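Local coordinates for HD domain-containing protein (Aquifex aeolicus, PDB 2HEK) that binds zinc in an HD domain and GDP at sites away from that metal, and may act as a dGTPase, at residues E290-F295 / K350-I354; Q308-R312 / Y355-L360. All coordinates share one frame; numbering follows the deposited sequence.

Contact 1 (E290-F295 / K350-I354); sequences ENYEKF and KLYRI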
ATOM      1  N   GLU A 290       8.558 -33.117   5.632  1.00 38.64           N
ATOM      2  CA  GLU A 290       7.233 -33.192   6.216  1.00 41.70           C
ATOM      3  C   GLU A 290       6.894 -34.637   6.591  1.00 43.42           C
ATOM      4  O   GLU A 290       5.802 -34.908   7.078  1.00 48.07           O
ATOM      5  CB  GLU A 290       6.182 -32.671   5.235  1.00 47.65           C
ATOM      6  CG  GLU A 290       6.256 -31.170   5.147  1.00 54.72           C
ATOM      7  CD  GLU A 290       5.479 -30.626   3.976  1.00 60.02           C
ATOM      8  OE1 GLU A 290       4.246 -30.795   3.921  1.00 60.81           O
ATOM      9  OE2 GLU A 290       6.117 -30.006   3.098  1.00 63.10           O
ATOM     10  N   ASN A 291       7.827 -35.570   6.340  1.00 42.89           N
ATOM     11  CA  ASN A 291       7.569 -37.002   6.450  1.00 40.38           C
ATOM     12  C   ASN A 291       8.256 -37.522   7.678  1.00 38.34           C
ATOM     13  O   ASN A 291       9.484 -37.601   7.693  1.00 37.94           O
ATOM     14  CB  ASN A 291       8.106 -37.660   5.172  1.00 42.79           C
ATOM     15  CG  ASN A 291       8.071 -39.188   5.204  1.00 45.07           C
ATOM     16  OD1 ASN A 291       8.126 -39.828   6.251  1.00 43.63           O
ATOM     17  ND2 ASN A 291       7.990 -39.770   4.028  1.00 47.08           N
ATOM     18  N   TYR A 292       7.482 -37.870   8.704  1.00 40.91           N
ATOM     19  CA  TYR A 292       8.047 -38.300   9.975  1.00 46.48           C
ATOM     20  C   TYR A 292       8.893 -39.559   9.829  1.00 48.80           C
ATOM     21  O   TYR A 292       9.907 -39.706  10.522  1.00 47.68           O
ATOM     22  CB  TYR A 292       6.974 -38.521  11.022  1.00 56.12           C
ATOM     23  CG  TYR A 292       7.529 -38.808  12.413  1.00 52.28           C
ATOM     24  CD1 TYR A 292       7.929 -37.764  13.253  1.00 55.30           C
ATOM     25  CD2 TYR A 292       7.646 -40.125  12.897  1.00 56.73           C
ATOM     26  CE1 TYR A 292       8.433 -38.011  14.547  1.00 55.59           C
ATOM     27  CE2 TYR A 292       8.142 -40.383  14.200  1.00 57.58           C
ATOM     28  CZ  TYR A 292       8.529 -39.319  15.009  1.00 54.41           C
ATOM     29  OH  TYR A 292       9.019 -39.547  16.283  1.00 57.79           O
ATOM     30  N   GLU A 293       8.496 -40.447   8.913  1.00 50.00           N
ATOM     31  CA  GLU A 293       9.245 -41.678   8.704  1.00 49.86           C
ATOM     32  C   GLU A 293      10.627 -41.420   8.114  1.00 48.26           C
ATOM     33  O   GLU A 293      11.597 -41.975   8.606  1.00 45.73           O
ATOM     34  CB  GLU A 293       8.470 -42.691   7.855  1.00 50.60           C
ATOM     35  CG  GLU A 293       9.043 -44.102   8.010  1.00 52.56           C
ATOM     36  CD  GLU A 293       8.308 -45.178   7.199  1.00 52.92           C
ATOM     37  OE1 GLU A 293       7.187 -44.930   6.684  1.00 49.94           O
ATOM     38  OE2 GLU A 293       8.888 -46.282   7.093  1.00 53.12           O
ATOM     39  N   LYS A 294      10.720 -40.584   7.074  1.00 48.83           N
ATOM     40  CA  LYS A 294      12.022 -40.188   6.523  1.00 50.71           C
ATOM     41  C   LYS A 294      12.926 -39.548   7.602  1.00 51.72           C
ATOM     42  O   LYS A 294      14.120 -39.894   7.739  1.00 50.76           O
ATOM     43  CB  LYS A 294      11.823 -39.255   5.333  1.00 53.91           C
ATOM     44  CG  LYS A 294      13.044 -39.027   4.444  1.00 56.62           C
ATOM     45  CD  LYS A 294      12.725 -37.949   3.401  1.00 58.93           C
ATOM     46  CE  LYS A 294      13.548 -38.105   2.120  1.00 62.63           C
ATOM     47  NZ  LYS A 294      14.869 -37.387   2.155  1.00 65.10           N
ATOM     48  N   PHE A 295      12.349 -38.637   8.380  1.00 48.55           N
ATOM     49  CA  PHE A 295      13.033 -38.057   9.546  1.00 47.39           C
ATOM     50  C   PHE A 295      13.563 -39.137  10.509  1.00 48.67           C
ATOM     51  O   PHE A 295      14.756 -39.154  10.804  1.00 46.90           O
ATOM     52  CB  PHE A 295      12.099 -37.078  10.282  1.00 44.04           C
ATOM     53  CG  PHE A 295      12.628 -36.585  11.598  1.00 43.65           C
ATOM     54  CD1 PHE A 295      13.708 -35.694  11.652  1.00 43.12           C
ATOM     55  CD2 PHE A 295      12.041 -36.991  12.785  1.00 43.05           C
ATOM     56  CE1 PHE A 295      14.198 -35.235  12.870  1.00 41.28           C
ATOM     57  CE2 PHE A 295      12.528 -36.554  14.011  1.00 44.14           C
ATOM     58  CZ  PHE A 295      13.608 -35.654  14.053  1.00 43.49           C
ATOM     59  N   LYS A 350       3.638 -29.464   9.706  1.00 39.32           N
ATOM     60  CA  LYS A 350       4.493 -30.513  10.314  1.00 42.75           C
ATOM     61  C   LYS A 350       5.829 -30.475   9.634  1.00 38.17           C
ATOM     62  O   LYS A 350       5.911 -30.753   8.444  1.00 38.74           O
ATOM     63  CB  LYS A 350       3.868 -31.899  10.099  1.00 46.14           C
ATOM     64  CG  LYS A 350       2.656 -32.192  10.977  1.00 50.89           C
ATOM     65  CD  LYS A 350       1.856 -33.397  10.449  1.00 53.82           C
ATOM     66  CE  LYS A 350       2.445 -34.732  10.888  1.00 58.94           C
ATOM     67  NZ  LYS A 350       2.168 -34.994  12.345  1.00 63.66           N
ATOM     68  N   LEU A 351       6.891 -30.135  10.365  1.00 36.34           N
ATOM     69  CA  LEU A 351       8.204 -30.053   9.756  1.00 35.36           C
ATOM     70  C   LEU A 351       9.209 -30.714  10.661  1.00 36.02           C
ATOM     71  O   LEU A 351       9.186 -30.501  11.889  1.00 34.40           O
ATOM     72  CB  LEU A 351       8.613 -28.578   9.508  1.00 38.71           C
ATOM     73  CG  LEU A 351       7.866 -27.771   8.423  1.00 41.65           C
ATOM     74  CD1 LEU A 351       7.977 -26.262   8.715  1.00 44.80           C
ATOM     75  CD2 LEU A 351       8.403 -28.066   7.032  1.00 44.34           C
ATOM     76  N   TYR A 352      10.113 -31.488  10.067  1.00 33.78           N
ATOM     77  CA  TYR A 352      11.143 -32.175  10.858  1.00 36.74           C
ATOM     78  C   TYR A 352      12.462 -31.813  10.263  1.00 34.52           C
ATOM     79  O   TYR A 352      12.648 -31.908   9.068  1.00 37.98           O
ATOM     80  CB  TYR A 352      10.925 -33.712  10.836  1.00 42.32           C
ATOM     81  CG  TYR A 352       9.489 -34.032  11.116  1.00 38.82           C
ATOM     82  CD1 TYR A 352       8.603 -34.261  10.073  1.00 39.75           C
ATOM     83  CD2 TYR A 352       9.005 -34.007  12.416  1.00 38.59           C
ATOM     84  CE1 TYR A 352       7.264 -34.512  10.329  1.00 39.57           C
ATOM     85  CE2 TYR A 352       7.678 -34.213  12.675  1.00 40.95           C
ATOM     86  CZ  TYR A 352       6.826 -34.491  11.619  1.00 38.78           C
ATOM     87  OH  TYR A 352       5.503 -34.701  11.875  1.00 44.13           O
ATOM     88  N   ARG A 353      13.377 -31.344  11.094  1.00 34.36           N
ATOM     89  CA  ARG A 353      14.651 -30.892  10.576  1.00 34.82           C
ATOM     90  C   ARG A 353      15.791 -31.634  11.239  1.00 35.09           C
ATOM     91  O   ARG A 353      15.734 -31.914  12.430  1.00 35.39           O
ATOM     92  CB  ARG A 353      14.840 -29.366  10.781  1.00 31.01           C
ATOM     93  CG  ARG A 353      14.299 -28.541   9.602  1.00 33.93           C
ATOM     94  CD  ARG A 353      12.798 -28.431   9.628  1.00 32.41           C
ATOM     95  NE  ARG A 353      12.354 -27.443   8.625  1.00 35.13           N
ATOM     96  CZ  ARG A 353      12.017 -26.178   8.902  1.00 34.24           C
ATOM     97  NH1 ARG A 353      12.028 -25.727  10.167  1.00 30.57           N
ATOM     98  NH2 ARG A 353      11.632 -25.371   7.901  1.00 31.75           N
ATOM     99  N   ILE A 354      16.829 -31.908  10.469  1.00 36.54           N
ATOM    100  CA  ILE A 354      18.088 -32.417  11.061  1.00 37.56           C
ATOM    101  C   ILE A 354      19.202 -31.468  10.660  1.00 32.76           C
ATOM    102  O   ILE A 354      19.348 -31.115   9.489  1.00 37.33           O
ATOM    103  CB  ILE A 354      18.446 -33.873  10.607  1.00 38.26           C
ATOM    104  CG1 ILE A 354      17.325 -34.845  10.983  1.00 40.64           C
ATOM    105  CG2 ILE A 354      19.761 -34.350  11.261  1.00 36.36           C
ATOM    106  CD1 ILE A 354      17.503 -36.272  10.393  1.00 39.89           C
TER
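An aromatic cluster of Tyr292, Phe295 and Tyr352 joins the first turn of helix 292-305 to the central strand of a three-stranded antiparallel sheet, a small example of a helix laid on a sheet by its rings. Tyr352 contributes more than any other residue. Tyr292 turns an edge to one face of the Tyr352 ring in a T-shaped pair, CD1 of Tyr292 standing 3.6 Å from CE2 of Tyr352, with the planes at 79°. The CA of Tyr292 also lies over the Tyr352 ring, a CH-pi contact that brings the helix backbone into the cluster. Phe295 meets the root of the same side chain: CB of Tyr352 sits over the Phe295 ring, 3.4 Å from CG of Phe295, while the two rings are slid apart and barely overlap. With CG of Phe295 anti to its backbone nitrogen (chi1 171°), the ring reaches across the strand, its CE1 coming 3.7 Å from CG1 of Ile354. Ahead of the helix, CG of Glu290 passes 3.3 Å from O of Lys350. Just beyond, Asn291 N-caps the helix, its OD1 accepting from Lys294 N at 2.8 Å from above the carbonyl plane. The hydroxyl of Tyr352 is hydrogen-bonded to Glu317 on strand 311-318, and Ile354 reaches on to Thr298 and Leu302 of helix 292-305, while backbone bonds tie strand 349-356 to both 284-289 and 311-318.

Contact 2 (Q308-R312 / Y355-L360); sequences QEKVR and YVDRQL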
ATOM      1  N   GLN A 308      26.317 -37.686  19.019  1.00 75.62           N
ATOM      2  CA  GLN A 308      25.143 -36.871  19.323  1.00 83.23           C
ATOM      3  C   GLN A 308      25.450 -35.362  19.333  1.00 73.66           C
ATOM      4  O   GLN A 308      24.693 -34.571  18.764  1.00 74.86           O
ATOM      5  CB  GLN A 308      24.510 -37.325  20.647  1.00 77.11           C
ATOM      6  CG  GLN A 308      24.060 -38.802  20.648  1.00 85.95           C
ATOM      7  CD  GLN A 308      23.590 -39.307  22.019  1.00 76.89           C
ATOM      8  OE1 GLN A 308      22.522 -38.922  22.508  1.00 86.21           O
ATOM      9  NE2 GLN A 308      24.383 -40.192  22.631  1.00 86.64           N
ATOM     10  N   GLU A 309      26.566 -34.988  19.963  1.00 73.09           N
ATOM     11  CA  GLU A 309      27.035 -33.600  20.062  1.00 74.61           C
ATOM     12  C   GLU A 309      27.088 -32.841  18.737  1.00 61.67           C
ATOM     13  O   GLU A 309      26.932 -31.616  18.720  1.00 61.29           O
ATOM     14  CB  GLU A 309      28.446 -33.572  20.653  1.00 71.42           C
ATOM     15  CG  GLU A 309      28.518 -33.497  22.164  1.00 78.17           C
ATOM     16  CD  GLU A 309      29.925 -33.099  22.678  1.00 74.47           C
ATOM     17  OE1 GLU A 309      30.016 -32.592  23.828  1.00 81.54           O
ATOM     18  OE2 GLU A 309      30.933 -33.283  21.936  1.00 81.38           O
ATOM     19  N   LYS A 310      27.346 -33.560  17.646  1.00 55.77           N
ATOM     20  CA  LYS A 310      27.544 -32.954  16.332  1.00 54.47           C
ATOM     21  C   LYS A 310      26.249 -32.799  15.534  1.00 50.07           C
ATOM     22  O   LYS A 310      26.280 -32.444  14.364  1.00 47.10           O
ATOM     23  CB  LYS A 310      28.541 -33.758  15.502  1.00 61.31           C
ATOM     24  CG  LYS A 310      29.960 -33.848  16.095  1.00 61.41           C
ATOM     25  CD  LYS A 310      30.777 -32.579  15.863  1.00 64.56           C
ATOM     26  CE  LYS A 310      32.118 -32.655  16.602  1.00 62.41           C
ATOM     27  NZ  LYS A 310      32.794 -31.326  16.679  1.00 68.26           N
ATOM     28  N   VAL A 311      25.115 -33.087  16.153  1.00 47.61           N
ATOM     29  CA  VAL A 311      23.854 -33.029  15.416  1.00 46.36           C
ATOM     30  C   VAL A 311      22.776 -32.415  16.271  1.00 43.40           C
ATOM     31  O   VAL A 311      22.817 -32.511  17.506  1.00 38.12           O
ATOM     32  CB  VAL A 311      23.372 -34.435  14.931  1.00 50.32           C
ATOM     33  CG1 VAL A 311      24.326 -35.023  13.884  1.00 51.90           C
ATOM     34  CG2 VAL A 311      23.194 -35.369  16.108  1.00 51.28           C
ATOM     35  N   ARG A 312      21.789 -31.799  15.614  1.00 41.58           N
ATOM     36  CA  ARG A 312      20.609 -31.329  16.333  1.00 40.26           C
ATOM     37  C   ARG A 312      19.348 -31.710  15.567  1.00 36.69           C
ATOM     38  O   ARG A 312      19.371 -31.790  14.354  1.00 36.49           O
ATOM     39  CB  ARG A 312      20.683 -29.813  16.569  1.00 42.60           C
ATOM     40  CG  ARG A 312      21.849 -29.401  17.473  1.00 42.46           C
ATOM     41  CD  ARG A 312      21.568 -29.776  18.932  1.00 42.95           C
ATOM     42  NE  ARG A 312      22.579 -29.258  19.848  1.00 47.50           N
ATOM     43  CZ  ARG A 312      23.847 -29.669  19.892  1.00 48.77           C
ATOM     44  NH1 ARG A 312      24.286 -30.597  19.046  1.00 47.33           N
ATOM     45  NH2 ARG A 312      24.683 -29.132  20.781  1.00 51.08           N
ATOM     46  N   TYR A 355      19.974 -31.050  11.642  1.00 33.19           N
ATOM     47  CA  TYR A 355      21.075 -30.128  11.415  1.00 36.66           C
ATOM     48  C   TYR A 355      22.377 -30.806  11.830  1.00 39.35           C
ATOM     49  O   TYR A 355      22.395 -31.514  12.839  1.00 39.82           O
ATOM     50  CB  TYR A 355      20.901 -28.923  12.342  1.00 34.90           C
ATOM     51  CG  TYR A 355      19.625 -28.123  12.107  1.00 34.10           C
ATOM     52  CD1 TYR A 355      18.513 -28.326  12.903  1.00 34.05           C
ATOM     53  CD2 TYR A 355      19.556 -27.150  11.091  1.00 34.60           C
ATOM     54  CE1 TYR A 355      17.322 -27.570  12.721  1.00 34.27           C
ATOM     55  CE2 TYR A 355      18.381 -26.385  10.904  1.00 34.08           C
ATOM     56  CZ  TYR A 355      17.273 -26.617  11.720  1.00 33.78           C
ATOM     57  OH  TYR A 355      16.101 -25.899  11.568  1.00 33.32           O
ATOM     58  N   VAL A 356      23.458 -30.532  11.104  1.00 41.77           N
ATOM     59  CA  VAL A 356      24.778 -31.066  11.464  1.00 45.83           C
ATOM     60  C   VAL A 356      25.879 -30.007  11.478  1.00 47.36           C
ATOM     61  O   VAL A 356      25.863 -29.067  10.684  1.00 48.03           O
ATOM     62  CB  VAL A 356      25.211 -32.221  10.522  1.00 46.87           C
ATOM     63  CG1 VAL A 356      24.231 -33.351  10.601  1.00 49.61           C
ATOM     64  CG2 VAL A 356      25.300 -31.741   9.099  1.00 47.70           C
ATOM     65  N   ASP A 357      26.830 -30.176  12.394  1.00 50.47           N
ATOM     66  CA  ASP A 357      28.071 -29.400  12.407  1.00 50.74           C
ATOM     67  C   ASP A 357      28.540 -29.155  10.980  1.00 49.69           C
ATOM     68  O   ASP A 357      28.609 -30.082  10.180  1.00 47.54           O
ATOM     69  CB  ASP A 357      29.131 -30.165  13.201  1.00 53.27           C
ATOM     70  CG  ASP A 357      30.372 -29.332  13.490  1.00 55.78           C
ATOM     71  OD1 ASP A 357      30.689 -29.158  14.692  1.00 58.23           O
ATOM     72  OD2 ASP A 357      31.018 -28.858  12.527  1.00 54.71           O
ATOM     73  N   ARG A 358      28.862 -27.911  10.645  1.00 53.72           N
ATOM     74  CA  ARG A 358      29.179 -27.593   9.244  1.00 62.45           C
ATOM     75  C   ARG A 358      30.445 -28.292   8.694  1.00 65.83           C
ATOM     76  O   ARG A 358      30.581 -28.478   7.481  1.00 65.64           O
ATOM     77  CB  ARG A 358      29.181 -26.072   8.987  1.00 65.39           C
ATOM     78  CG  ARG A 358      30.361 -25.301   9.558  1.00 69.16           C
ATOM     79  CD  ARG A 358      30.425 -23.910   8.936  1.00 74.11           C
ATOM     80  NE  ARG A 358      31.799 -23.427   8.757  1.00 79.11           N
ATOM     81  CZ  ARG A 358      32.164 -22.518   7.851  1.00 80.87           C
ATOM     82  NH1 ARG A 358      31.270 -21.991   7.018  1.00 82.81           N
ATOM     83  NH2 ARG A 358      33.433 -22.135   7.768  1.00 83.35           N
ATOM     84  N   GLN A 359      31.346 -28.693   9.591  1.00 70.40           N
ATOM     85  CA  GLN A 359      32.540 -29.463   9.204  1.00 81.20           C
ATOM     86  C   GLN A 359      32.173 -30.855   8.659  1.00 74.84           C
ATOM     87  O   GLN A 359      32.687 -31.278   7.620  1.00 77.85           O
ATOM     88  CB  GLN A 359      33.512 -29.599  10.385  1.00 75.56           C
ATOM     89  CG  GLN A 359      34.088 -28.281  10.905  1.00 82.43           C
ATOM     90  CD  GLN A 359      34.715 -28.411  12.304  1.00 76.23           C
ATOM     91  OE1 GLN A 359      34.539 -29.422  13.001  1.00 85.33           O
ATOM     92  NE2 GLN A 359      35.449 -27.381  12.716  1.00 84.68           N
ATOM     93  N   LEU A 360      31.266 -31.541   9.355  1.00 76.06           N
ATOM     94  CA  LEU A 360      30.814 -32.891   8.994  1.00 75.56           C
ATOM     95  C   LEU A 360      29.705 -32.967   7.941  1.00 74.97           C
ATOM     96  O   LEU A 360      29.238 -34.049   7.611  1.00 74.22           O
ATOM     97  CB  LEU A 360      30.305 -33.608  10.239  1.00 75.77           C
ATOM     98  CG  LEU A 360      31.118 -33.616  11.528  1.00 77.06           C
ATOM     99  CD1 LEU A 360      30.337 -34.409  12.539  1.00 78.26           C
ATOM    100  CD2 LEU A 360      32.511 -34.218  11.348  1.00 78.41           C
TER
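Lys310 and Asp357 meet through both backbone and side chain just beyond the end of the antiparallel pairing of strands 311-318 and 349-356. Asp357 N donates to Lys310 O at 3.1 Å, nearly straight at 172°. Two residues further in, Arg312 and Tyr355 form a hydrogen-bonded pair, with Arg312 N to Tyr355 O and Tyr355 N to Arg312 O both 2.9 Å. Between these bonds Val311 faces Val356, a non-hydrogen-bonded pair whose CG1 methyls touch at 3.7 Å. The carboxylate of Asp357 is shared: OD1 forms a long salt bridge to Lys310 NZ at 3.6 Å, and OD2 offers its anti lone pair to Gln359 N at 3.0 Å, closing an Asx turn. A bend at chi2 (-78°) lays the Lys310 chain beside Asp357, while its CB packs 3.5 Å from CD1 of Leu360. An alanine in place of Asp357 would probably leave Gln359 N without its acceptor and the Lys310 ammonium without this counter-charge, letting the turn slacken. The Arg312 guanidinium folds back on its own segment, where NH1 donates to the carbonyls of both Glu309 and Val311; helix 224-240 receives its NE through a salt bridge to Glu235 and the Tyr355 hydroxyl through Lys224 O. The Tyr355 side chain lies near a bound GDP without touching it. The arrangement is that of an antiparallel strand pair ending in an Asx turn.

How the contacts relate
Contacts 1 and 2 follow one another along strand 349-356, the middle strand of the sheet, their centres about 17 Å apart. They touch where Ile354 CG2 lies 4.0 Å from Arg312 O. Contact 1 sets a helix against the strand and relies on rings and CH-pi packing, whereas contact 2 is strand against strand and relies on backbone hydrogen bonds, with one long salt bridge at its end. Each is partly buried: Tyr352, Phe295 and Ile354 form the inner part of the first, and Val311, Tyr355 and Val356 that of the second. Helix 292-305 serves both, since Val311 packs on its Leu302 and Leu303.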